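Local coordinates for protein KLLA0F20702p (Kluyveromyces lactis, PDB 5Y5A) that probably acts as the Est1 subunit of yeast telomerase, binding the telomere protein Cdc13 and so helping to bring the enzyme to chromosome ends, at residues D83-H88 against H131-S136; P92-F97 against K125-I130; K349-Y354 against F402-D407; K408-E413 against L423-I428. All coordinates share one frame; numbering follows the deposited sequence.

Contact 1 (D83-H88 against H131-S136); sequences DLTWKH and HKLYYS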
# COMPACT_ATOMS: atom_id res chain seq x y z
N ASP A 83 -14.10 12.37 -11.64
CA ASP A 83 -14.73 11.32 -10.83
C ASP A 83 -16.15 11.05 -11.33
O ASP A 83 -16.56 9.90 -11.46
CB ASP A 83 -14.75 11.71 -9.35
CG ASP A 83 -13.40 11.53 -8.67
OD1 ASP A 83 -12.59 10.70 -9.14
OD2 ASP A 83 -13.14 12.21 -7.66
N LEU A 84 -16.90 12.10 -11.64
CA LEU A 84 -18.22 11.93 -12.24
C LEU A 84 -18.12 11.30 -13.63
O LEU A 84 -19.06 10.66 -14.11
CB LEU A 84 -18.95 13.27 -12.32
CG LEU A 84 -19.44 13.87 -11.00
CD1 LEU A 84 -20.06 15.23 -11.25
CD2 LEU A 84 -20.44 12.94 -10.33
N THR A 85 -16.98 11.51 -14.28
CA THR A 85 -16.74 10.96 -15.61
C THR A 85 -16.56 9.45 -15.54
O THR A 85 -17.17 8.70 -16.31
CB THR A 85 -15.51 11.59 -16.27
OG1 THR A 85 -15.76 12.99 -16.50
CG2 THR A 85 -15.22 10.90 -17.59
N TRP A 86 -15.73 9.01 -14.60
CA TRP A 86 -15.53 7.59 -14.38
C TRP A 86 -16.83 6.91 -13.99
O TRP A 86 -17.24 5.94 -14.61
CB TRP A 86 -14.48 7.35 -13.30
CG TRP A 86 -14.35 5.91 -12.97
CD1 TRP A 86 -14.76 5.28 -11.83
CD2 TRP A 86 -13.78 4.89 -13.82
NE1 TRP A 86 -14.47 3.94 -11.91
CE2 TRP A 86 -13.88 3.68 -13.11
CE3 TRP A 86 -13.21 4.90 -15.09
CZ2 TRP A 86 -13.41 2.48 -13.64
CZ3 TRP A 86 -12.75 3.70 -15.61
CH2 TRP A 86 -12.85 2.51 -14.89
N LYS A 87 -17.48 7.46 -12.97
CA LYS A 87 -18.68 6.86 -12.38
C LYS A 87 -19.86 6.76 -13.33
O LYS A 87 -20.54 5.74 -13.38
CB LYS A 87 -19.09 7.66 -11.14
CG LYS A 87 -20.26 7.06 -10.38
CD LYS A 87 -20.62 7.95 -9.20
CE LYS A 87 -21.84 7.43 -8.46
NZ LYS A 87 -22.24 8.35 -7.36
N HIS A 88 -20.11 7.83 -14.09
CA HIS A 88 -21.34 7.93 -14.87
C HIS A 88 -21.16 7.63 -16.35
O HIS A 88 -22.12 7.30 -17.05
CB HIS A 88 -21.94 9.32 -14.70
CG HIS A 88 -22.37 9.61 -13.29
ND1 HIS A 88 -23.50 9.07 -12.73
CD2 HIS A 88 -21.81 10.39 -12.34
CE1 HIS A 88 -23.62 9.50 -11.48
NE2 HIS A 88 -22.61 10.31 -11.22
N HIS A 131 -9.24 6.63 -23.19
CA HIS A 131 -7.86 6.88 -22.79
C HIS A 131 -7.46 8.31 -23.09
O HIS A 131 -6.73 8.93 -22.32
CB HIS A 131 -6.91 5.91 -23.50
CG HIS A 131 -5.49 6.05 -23.06
ND1 HIS A 131 -4.58 6.83 -23.75
CD2 HIS A 131 -4.83 5.54 -22.00
CE1 HIS A 131 -3.41 6.77 -23.13
NE2 HIS A 131 -3.53 6.00 -22.07
N LYS A 132 -7.95 8.84 -24.21
CA LYS A 132 -7.60 10.19 -24.62
C LYS A 132 -8.18 11.25 -23.69
O LYS A 132 -7.53 12.25 -23.43
CB LYS A 132 -8.05 10.46 -26.06
CG LYS A 132 -7.03 10.05 -27.10
CD LYS A 132 -7.52 10.34 -28.51
CE LYS A 132 -6.53 9.81 -29.55
NZ LYS A 132 -7.01 10.01 -30.94
N LEU A 133 -9.39 11.02 -23.20
CA LEU A 133 -10.03 11.98 -22.30
C LEU A 133 -9.16 12.25 -21.07
O LEU A 133 -9.04 13.39 -20.62
CB LEU A 133 -11.40 11.47 -21.87
CG LEU A 133 -12.22 12.41 -20.99
CD1 LEU A 133 -12.64 13.64 -21.76
CD2 LEU A 133 -13.43 11.69 -20.46
N TYR A 134 -8.55 11.20 -20.54
CA TYR A 134 -7.73 11.34 -19.33
C TYR A 134 -6.33 11.84 -19.62
O TYR A 134 -5.81 12.69 -18.90
CB TYR A 134 -7.66 10.01 -18.59
CG TYR A 134 -9.00 9.60 -18.02
CD1 TYR A 134 -9.65 10.40 -17.09
CD2 TYR A 134 -9.60 8.41 -18.41
CE1 TYR A 134 -10.87 10.03 -16.57
CE2 TYR A 134 -10.82 8.03 -17.89
CZ TYR A 134 -11.45 8.84 -16.97
OH TYR A 134 -12.67 8.47 -16.46
N TYR A 135 -5.71 11.31 -20.68
CA TYR A 135 -4.36 11.71 -21.04
C TYR A 135 -4.32 13.13 -21.62
O TYR A 135 -3.31 13.82 -21.49
CB TYR A 135 -3.75 10.71 -22.02
CG TYR A 135 -2.28 10.92 -22.28
CD1 TYR A 135 -1.34 10.64 -21.29
CD2 TYR A 135 -1.82 11.41 -23.50
CE1 TYR A 135 0.01 10.84 -21.51
CE2 TYR A 135 -0.47 11.61 -23.73
CZ TYR A 135 0.44 11.32 -22.73
OH TYR A 135 1.78 11.52 -22.95
N SER A 136 -5.41 13.56 -22.26
CA SER A 136 -5.51 14.94 -22.74
C SER A 136 -5.40 15.90 -21.58
O SER A 136 -4.72 16.93 -21.65
CB SER A 136 -6.84 15.21 -23.46
OG SER A 136 -6.97 14.45 -24.65
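Thr85 and Leu133 meet tip to tip, methyl against methyl. CG2 of Thr85 lies 3.5 Å from CD2 of Leu133, closer than two such carbons usually come. Thr85 directs this methyl across because CG2 stands opposite the backbone N about the CA-CB bond, which leaves OG1 beside that N, hydrogen-bonded to Ile81 O one turn earlier in its own helix. The methyl has a second neighbour in Tyr134, whose OH is 3.7 Å from Thr85 CG2.

The two short helical segments run antiparallel, at 169°, with axes 12.1 Å apart, so the gap has to be spanned by side chains. They belong to helices 78-105 and 113-144, successive helices of the all-helical Est1 region, which is probably 14-3-3-like, as in the related SMG proteins. Helix 33-53 supplies Ile45 against Thr85 and Met46 against Leu133, and helix 179-206 packs against Trp86 and Tyr134.

The polar groups find their partners within their own helices or just beyond the segments. Tyr134 reaches the first helix from the opposite direction to Thr85, and its OH comes to 3.6 Å from Trp86 N, too far to count as a bond; its hydrogen-bond partner is His90 ND1. The same oxygen lies at the edge of the Trp86 indole, near the ring plane, 3.9 Å from CE3, while the indole itself stacks with Tyr194. Within 131-136, Ser136 OG donates to Lys132 O at 2.6 Å. That carbonyl also takes Ser136 N, and the two donors approach from opposite faces of its plane.

Contact 2 (P92-F97 against K125-I130); sequences PIFKYF and KIFPQI
Segments 92-97 and 125-130 cross at -150°, their axes 12.3 Å apart, with Phe94 and Phe127 nearest each other at the backbone. That separation is filled by large apolar groups. Phe94 extends across and its far end does most of the touching: CZ lies 3.8 Å from CE1 of Phe127 and equally close to CD1 of Ile130. The two phenyl rings meet rim to rim, each presenting an edge to the other; Phe94 CE1 is 4.0 Å from Phe127 CD1, and the side chains cross at about a right angle. Ile130 comes from the opposite direction and meets the Phe94 ring obliquely. A second, lighter touch joins Phe97 CZ to Ile126 CD1 at 4.1 Å.

Helices 78-105 and 113-144 form an antiparallel helical hairpin in the Est1 region, and this contact joins its two arms nearer the end where the chain passes from one helix to the other. Helix 179-206 covers one flank: Tyr201 stacks on Phe94, and Ser198 touches both Phe94 and Phe127. With an alanine here instead of Phe94, Phe127 and Ile130 would probably face a gap and Tyr201 would be likely to lose its stacking partner.

Phe127 has CG anti to its own N (chi1 -168°), which sends the ring to the flank where Phe94 arrives. Behind it the helix is kinked: Pro128 brings no N-H to the turn before, and Gln129 N bonds instead to Ile126 O, three residues back, at 3.0 Å. The next bond, Ile130 N to Ile126 O, is weak and long at 3.4 Å.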
# COMPACT_ATOMS: atom_id res chain seq x y z
N PRO A 92 -19.80 2.63 -16.28
CA PRO A 92 -20.93 1.84 -16.77
C PRO A 92 -20.67 1.16 -18.11
O PRO A 92 -21.21 0.09 -18.36
CB PRO A 92 -22.05 2.88 -16.89
CG PRO A 92 -21.36 4.18 -16.97
CD PRO A 92 -20.17 4.04 -16.09
N ILE A 93 -19.85 1.78 -18.95
CA ILE A 93 -19.44 1.15 -20.20
C ILE A 93 -18.59 -0.09 -19.92
O ILE A 93 -18.87 -1.17 -20.43
CB ILE A 93 -18.64 2.11 -21.10
CG1 ILE A 93 -19.51 3.29 -21.54
CG2 ILE A 93 -18.11 1.38 -22.31
CD1 ILE A 93 -18.75 4.34 -22.32
N PHE A 94 -17.55 0.08 -19.11
CA PHE A 94 -16.63 -1.00 -18.80
C PHE A 94 -17.32 -2.17 -18.11
O PHE A 94 -16.99 -3.33 -18.34
CB PHE A 94 -15.48 -0.49 -17.94
CG PHE A 94 -14.38 0.15 -18.72
CD1 PHE A 94 -13.82 -0.49 -19.81
CD2 PHE A 94 -13.91 1.41 -18.38
CE1 PHE A 94 -12.80 0.10 -20.55
CE2 PHE A 94 -12.89 2.01 -19.11
CZ PHE A 94 -12.34 1.35 -20.19
N LYS A 95 -18.29 -1.85 -17.26
CA LYS A 95 -19.08 -2.87 -16.58
C LYS A 95 -19.84 -3.73 -17.58
O LYS A 95 -19.91 -4.95 -17.44
CB LYS A 95 -20.05 -2.22 -15.59
CG LYS A 95 -20.86 -3.21 -14.76
CD LYS A 95 -21.61 -2.50 -13.65
CE LYS A 95 -22.58 -3.44 -12.95
NZ LYS A 95 -23.43 -2.71 -11.97
N TYR A 96 -20.41 -3.10 -18.61
CA TYR A 96 -21.19 -3.81 -19.62
C TYR A 96 -20.34 -4.80 -20.40
O TYR A 96 -20.78 -5.89 -20.74
CB TYR A 96 -21.87 -2.83 -20.58
CG TYR A 96 -22.64 -3.49 -21.70
CD1 TYR A 96 -23.93 -3.96 -21.49
CD2 TYR A 96 -22.09 -3.64 -22.97
CE1 TYR A 96 -24.65 -4.57 -22.51
CE2 TYR A 96 -22.80 -4.25 -23.99
CZ TYR A 96 -24.08 -4.71 -23.76
OH TYR A 96 -24.79 -5.32 -24.77
N PHE A 97 -19.10 -4.40 -20.69
CA PHE A 97 -18.16 -5.28 -21.36
C PHE A 97 -17.74 -6.45 -20.47
O PHE A 97 -17.46 -7.54 -20.96
CB PHE A 97 -16.92 -4.49 -21.81
CG PHE A 97 -17.15 -3.69 -23.06
CD1 PHE A 97 -17.88 -2.52 -23.02
CD2 PHE A 97 -16.62 -4.11 -24.26
CE1 PHE A 97 -18.09 -1.79 -24.17
CE2 PHE A 97 -16.83 -3.38 -25.42
CZ PHE A 97 -17.56 -2.22 -25.37
N LYS A 125 -12.84 0.17 -30.70
CA LYS A 125 -13.39 1.37 -31.32
C LYS A 125 -13.54 2.48 -30.28
O LYS A 125 -13.45 3.66 -30.61
CB LYS A 125 -14.75 1.09 -31.96
CG LYS A 125 -14.75 0.06 -33.07
CD LYS A 125 -16.13 -0.05 -33.71
CE LYS A 125 -16.17 -1.13 -34.78
NZ LYS A 125 -17.52 -1.21 -35.40
N ILE A 126 -13.76 2.09 -29.03
CA ILE A 126 -14.11 3.02 -27.96
C ILE A 126 -12.93 3.38 -27.07
O ILE A 126 -12.77 4.53 -26.67
CB ILE A 126 -15.24 2.44 -27.08
CG1 ILE A 126 -16.53 2.30 -27.89
CG2 ILE A 126 -15.46 3.29 -25.86
CD1 ILE A 126 -17.62 1.50 -27.19
N PHE A 127 -12.11 2.38 -26.75
CA PHE A 127 -11.06 2.55 -25.75
C PHE A 127 -10.07 3.69 -26.02
O PHE A 127 -9.66 4.37 -25.08
CB PHE A 127 -10.27 1.24 -25.58
CG PHE A 127 -9.37 1.25 -24.38
CD1 PHE A 127 -9.86 0.91 -23.13
CD2 PHE A 127 -8.04 1.61 -24.50
CE1 PHE A 127 -9.04 0.93 -22.02
CE2 PHE A 127 -7.21 1.63 -23.39
CZ PHE A 127 -7.71 1.29 -22.15
N PRO A 128 -9.66 3.90 -27.29
CA PRO A 128 -8.74 5.03 -27.48
C PRO A 128 -9.32 6.39 -27.10
O PRO A 128 -8.56 7.29 -26.75
CB PRO A 128 -8.43 4.97 -28.98
CG PRO A 128 -8.58 3.53 -29.31
CD PRO A 128 -9.74 3.06 -28.49
N GLN A 129 -10.64 6.55 -27.18
CA GLN A 129 -11.28 7.81 -26.82
C GLN A 129 -11.26 8.00 -25.31
O GLN A 129 -10.92 9.08 -24.81
CB GLN A 129 -12.72 7.86 -27.34
CG GLN A 129 -12.80 8.07 -28.84
CD GLN A 129 -11.97 9.26 -29.29
OE1 GLN A 129 -12.19 10.39 -28.84
NE2 GLN A 129 -11.00 9.01 -30.16
N ILE A 130 -11.64 6.95 -24.59
CA ILE A 130 -11.62 6.94 -23.14
C ILE A 130 -10.24 7.29 -22.63
O ILE A 130 -10.09 8.14 -21.75
CB ILE A 130 -12.04 5.57 -22.58
CG1 ILE A 130 -13.47 5.25 -23.01
CG2 ILE A 130 -11.91 5.55 -21.06
CD1 ILE A 130 -13.94 3.88 -22.57

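Contact 3 (K349-Y354 against F402-D407); sequences KIEIRY and FTHLID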
# COMPACT_ATOMS: atom_id res chain seq x y z
N LYS A 349 10.23 -21.03 6.81
CA LYS A 349 10.69 -20.43 5.55
C LYS A 349 11.39 -19.10 5.83
O LYS A 349 12.43 -18.80 5.25
CB LYS A 349 9.52 -20.23 4.58
CG LYS A 349 8.92 -21.52 4.02
CD LYS A 349 9.98 -22.37 3.33
CE LYS A 349 9.39 -23.60 2.70
NZ LYS A 349 10.44 -24.47 2.10
N ILE A 350 10.84 -18.31 6.74
CA ILE A 350 11.44 -17.02 7.10
C ILE A 350 12.85 -17.22 7.68
O ILE A 350 13.78 -16.51 7.31
CB ILE A 350 10.54 -16.25 8.08
CG1 ILE A 350 9.26 -15.79 7.38
CG2 ILE A 350 11.27 -15.03 8.68
CD1 ILE A 350 8.27 -15.07 8.29
N GLU A 351 13.01 -18.22 8.53
CA GLU A 351 14.31 -18.49 9.17
C GLU A 351 15.33 -19.04 8.17
O GLU A 351 16.49 -18.65 8.18
CB GLU A 351 14.12 -19.47 10.33
CG GLU A 351 15.38 -19.90 11.03
CD GLU A 351 15.08 -20.62 12.34
OE1 GLU A 351 13.88 -20.86 12.63
OE2 GLU A 351 16.03 -20.93 13.08
N ILE A 352 14.88 -19.94 7.30
CA ILE A 352 15.78 -20.66 6.42
C ILE A 352 15.98 -19.97 5.06
O ILE A 352 17.04 -20.10 4.44
CB ILE A 352 15.26 -22.11 6.20
CG1 ILE A 352 15.16 -22.84 7.54
CG2 ILE A 352 16.14 -22.89 5.23
CD1 ILE A 352 14.71 -24.29 7.43
N ARG A 353 14.97 -19.23 4.61
CA ARG A 353 14.96 -18.75 3.23
C ARG A 353 14.79 -17.24 3.11
O ARG A 353 14.27 -16.75 2.10
CB ARG A 353 13.82 -19.43 2.45
CG ARG A 353 13.79 -20.96 2.53
CD ARG A 353 14.92 -21.61 1.76
NE ARG A 353 14.90 -23.07 1.90
CZ ARG A 353 15.69 -23.90 1.24
NH1 ARG A 353 16.57 -23.43 0.37
NH2 ARG A 353 15.60 -25.20 1.44
N TYR A 354 15.23 -16.48 4.11
CA TYR A 354 14.98 -15.04 4.10
C TYR A 354 15.81 -14.30 3.05
O TYR A 354 15.38 -13.27 2.54
CB TYR A 354 15.22 -14.43 5.48
CG TYR A 354 16.66 -14.45 5.96
CD1 TYR A 354 17.56 -13.47 5.54
CD2 TYR A 354 17.11 -15.41 6.85
CE1 TYR A 354 18.88 -13.47 5.97
CE2 TYR A 354 18.43 -15.42 7.29
CZ TYR A 354 19.30 -14.45 6.85
OH TYR A 354 20.60 -14.45 7.29
N PHE A 402 7.38 -10.40 15.20
CA PHE A 402 8.46 -9.43 15.42
C PHE A 402 9.72 -10.10 15.97
O PHE A 402 10.80 -9.98 15.40
CB PHE A 402 8.03 -8.34 16.41
CG PHE A 402 7.08 -7.32 15.85
CD1 PHE A 402 6.52 -7.48 14.59
CD2 PHE A 402 6.74 -6.20 16.59
CE1 PHE A 402 5.65 -6.54 14.09
CE2 PHE A 402 5.87 -5.26 16.09
CZ PHE A 402 5.32 -5.43 14.84
N THR A 403 9.59 -10.80 17.10
CA THR A 403 10.75 -11.39 17.74
C THR A 403 11.37 -12.47 16.87
O THR A 403 12.58 -12.67 16.89
CB THR A 403 10.40 -11.97 19.12
OG1 THR A 403 9.42 -13.00 18.98
CG2 THR A 403 9.85 -10.89 20.01
N HIS A 404 10.54 -13.17 16.10
CA HIS A 404 11.07 -14.14 15.14
C HIS A 404 11.90 -13.42 14.07
O HIS A 404 13.02 -13.82 13.78
CB HIS A 404 9.93 -14.94 14.50
CG HIS A 404 10.40 -16.07 13.65
ND1 HIS A 404 11.01 -17.19 14.18
CD2 HIS A 404 10.35 -16.27 12.31
CE1 HIS A 404 11.32 -18.03 13.20
NE2 HIS A 404 10.93 -17.49 12.06
N LEU A 405 11.35 -12.34 13.51
CA LEU A 405 12.08 -11.50 12.57
C LEU A 405 13.39 -10.99 13.14
O LEU A 405 14.41 -11.04 12.49
CB LEU A 405 11.24 -10.29 12.16
CG LEU A 405 10.25 -10.47 11.01
CD1 LEU A 405 9.75 -9.11 10.55
CD2 LEU A 405 10.92 -11.23 9.88
N ILE A 406 13.33 -10.46 14.36
CA ILE A 406 14.52 -9.92 15.00
C ILE A 406 15.54 -11.03 15.29
O ILE A 406 16.69 -10.94 14.88
CB ILE A 406 14.16 -9.20 16.30
CG1 ILE A 406 13.29 -7.98 15.99
CG2 ILE A 406 15.44 -8.79 17.05
CD1 ILE A 406 12.50 -7.46 17.16
N ASP A 407 15.10 -12.08 15.98
CA ASP A 407 16.02 -13.13 16.42
C ASP A 407 16.63 -13.89 15.24
O ASP A 407 17.82 -14.15 15.24
CB ASP A 407 15.32 -14.11 17.36
CG ASP A 407 14.86 -13.47 18.66
OD1 ASP A 407 15.20 -12.29 18.91
OD2 ASP A 407 14.16 -14.13 19.45
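The His404 imidazole meets Glu351 at its edge: OE1 of Glu351 sits near the ring plane, 3.9 Å from CE1 of His404, with the carboxylate turned 74° from the ring. Ile350 comes to the same ring obliquely, its CG2 being 3.9 Å from CD2, and the Phe347 ring also meets the imidazole, their planes about 35° apart. This is helix-on-helix packing in the Est1 DNA/RNA-binding domain, related to the TPR helical repeats, between helices 339-379 and 385-410. The two segments run nearly alongside, 27° apart, with axes 10.2 Å from each other.

His404 has CG anti to its backbone N, which carries the ring across to the other helix. There NE2 hydrogen-bonds Phe347 O, so the imidazole is held by a backbone carbonyl rather than by the acid. Glu351 OE1 stays 4.5 Å from NE2, too far for a salt bridge, though the carboxylate would probably stabilise a protonated imidazole. A leucine in place of His404 would probably leave Phe347 O without this donor and Glu351 without this polar neighbour.

The rest of the packing is apolar. Leu405 lies buried, and it is also touched by Ile361 further along helix 339-379 and by Met425 and Met429 of helix 421-433. Ile350 has further cover from Phe401 and Val409. The methyl CG2 of Ile350 thus serves two partners of one helix at once, since besides the imidazole it rests 4.0 Å from CD2 of Leu405.

Contact 4 (K408-E413 against L423-I428); sequences KVIMKE and LAMARI
Ile410 O accepts the backbone N of Glu413 at 2.9 Å, a bond to the residue three further on, and the side chain of that same Ile410 carries most of the packing against 423-428. Val409 O takes Lys412 N in the same way, so two successive bonds span three residues each. The contact joins the C-terminal part of helix 385-410 to helix 421-433 within the all-helical Est1 DNA/RNA-binding domain, as plain packing.

Ile410 works with two methyls. With CG1 anti to the carbonyl carbon (chi1 -54°) and CD1 extended beyond it, the longer branch reaches the helix at the backbone: CD1 is 4.1 Å from Ala426 N and 4.3 Å from Ala426 CB. It also lies 4.2 Å from CB of Met425, whose chain bends at its last torsion. The shorter branch, CG2, turns to Leu423 and meets its CD2 at 4.3 Å. These are ordinary, unstrained apolar distances, and the small Ala426 lets the isoleucine come up close to the helix.

Leu423, Met425 and Ala426 therefore offer one helical surface to a single residue. Arg427 is engaged separately, in salt bridges with Asp500, Glu484 and Asp485. Around the pair, helix 447-462 places Leu456 on Ile410, helix 526-546 brings Leu537 against both Leu423 and Ala426, and helix 339-379 covers Met425 with Phe362 and Leu365.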
# COMPACT_ATOMS: atom_id res chain seq x y z
N LYS A 408 15.83 -14.26 14.24
CA LYS A 408 16.36 -15.16 13.22
C LYS A 408 16.81 -14.45 11.95
O LYS A 408 17.48 -15.05 11.11
CB LYS A 408 15.33 -16.25 12.86
CG LYS A 408 14.71 -16.97 14.05
CD LYS A 408 15.74 -17.73 14.86
CE LYS A 408 15.07 -18.41 16.04
NZ LYS A 408 16.07 -18.98 16.98
N VAL A 409 16.45 -13.18 11.78
CA VAL A 409 16.78 -12.51 10.52
C VAL A 409 17.64 -11.26 10.72
O VAL A 409 18.79 -11.23 10.30
CB VAL A 409 15.51 -12.14 9.71
CG1 VAL A 409 15.90 -11.57 8.37
CG2 VAL A 409 14.62 -13.36 9.51
N ILE A 410 17.08 -10.23 11.35
CA ILE A 410 17.78 -8.96 11.49
C ILE A 410 19.08 -9.14 12.29
O ILE A 410 20.10 -8.54 11.95
CB ILE A 410 16.89 -7.89 12.16
CG1 ILE A 410 15.56 -7.75 11.40
CG2 ILE A 410 17.60 -6.56 12.22
CD1 ILE A 410 14.56 -6.77 12.05
N MET A 411 19.05 -9.98 13.33
CA MET A 411 20.25 -10.24 14.12
C MET A 411 21.36 -10.87 13.28
O MET A 411 22.55 -10.70 13.59
CB MET A 411 19.94 -11.14 15.32
CG MET A 411 19.30 -10.43 16.50
SD MET A 411 20.41 -9.26 17.31
CE MET A 411 21.45 -10.38 18.23
N LYS A 412 20.98 -11.59 12.23
CA LYS A 412 21.97 -12.22 11.36
C LYS A 412 22.38 -11.30 10.21
O LYS A 412 23.25 -11.64 9.42
CB LYS A 412 21.46 -13.55 10.78
CG LYS A 412 20.96 -14.55 11.82
CD LYS A 412 20.87 -15.96 11.24
CE LYS A 412 20.12 -16.91 12.18
NZ LYS A 412 20.08 -18.31 11.66
N GLU A 413 21.75 -10.12 10.11
CA GLU A 413 21.99 -9.25 8.96
C GLU A 413 22.15 -7.76 9.29
O GLU A 413 22.06 -6.92 8.39
CB GLU A 413 20.84 -9.40 7.95
CG GLU A 413 20.65 -10.81 7.42
CD GLU A 413 21.82 -11.28 6.57
OE1 GLU A 413 21.98 -12.51 6.39
OE2 GLU A 413 22.57 -10.41 6.06
N LEU A 423 17.30 -3.36 8.40
CA LEU A 423 17.17 -2.33 9.42
C LEU A 423 15.89 -1.50 9.22
O LEU A 423 15.37 -0.91 10.17
CB LEU A 423 18.40 -1.43 9.43
CG LEU A 423 19.70 -2.09 9.92
CD1 LEU A 423 20.79 -1.05 10.14
CD2 LEU A 423 19.48 -2.88 11.21
N ALA A 424 15.37 -1.46 8.00
CA ALA A 424 14.10 -0.77 7.72
C ALA A 424 12.95 -1.42 8.48
O ALA A 424 12.06 -0.73 8.97
CB ALA A 424 13.80 -0.76 6.23
N MET A 425 12.98 -2.74 8.59
CA MET A 425 11.95 -3.46 9.33
C MET A 425 11.99 -3.10 10.81
O MET A 425 10.95 -2.92 11.44
CB MET A 425 12.11 -4.99 9.15
CG MET A 425 11.60 -5.50 7.80
SD MET A 425 11.57 -7.30 7.62
CE MET A 425 13.30 -7.70 7.86
N ALA A 426 13.19 -2.96 11.36
CA ALA A 426 13.31 -2.52 12.75
C ALA A 426 12.76 -1.09 12.94
O ALA A 426 12.12 -0.81 13.95
CB ALA A 426 14.77 -2.60 13.22
N ARG A 427 13.01 -0.20 11.97
CA ARG A 427 12.51 1.18 12.06
C ARG A 427 11.00 1.19 12.10
O ARG A 427 10.38 1.93 12.86
CB ARG A 427 12.98 2.02 10.87
CG ARG A 427 14.42 2.48 10.90
CD ARG A 427 14.66 3.44 9.76
NE ARG A 427 13.86 4.66 9.88
CZ ARG A 427 13.44 5.37 8.84
NH1 ARG A 427 12.71 6.47 9.03
NH2 ARG A 427 13.73 4.99 7.60
N ILE A 428 10.41 0.36 11.26
CA ILE A 428 8.97 0.31 11.09
C ILE A 428 8.27 -0.21 12.35
O ILE A 428 7.24 0.35 12.77
CB ILE A 428 8.65 -0.54 9.86
CG1 ILE A 428 9.00 0.27 8.61
CG2 ILE A 428 7.21 -0.99 9.85
CD1 ILE A 428 9.03 -0.56 7.38

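How the contacts relate
The four contacts form two pairs in different parts of the chain. Contacts 1 and 2 tie the same two helices, 78-105 and 113-144, together at successive levels, their centres 11 Å apart; Trp86 CZ3 packs 3.8 Å from Phe94 CD2 where they join. Contacts 3 and 4 share helix 385-410 and have centres 9 Å apart. There Tyr354 OH probably hydrogen-bonds Glu413 OE1 at 2.5 Å, and Met411 N probably bonds Ile406 O. The pairs lie on opposite sides of the chain's centre, contact 1 being about 46 Å from contact 3 between centres, and contacts 1 and 4 about 29 Å apart at their nearest atoms.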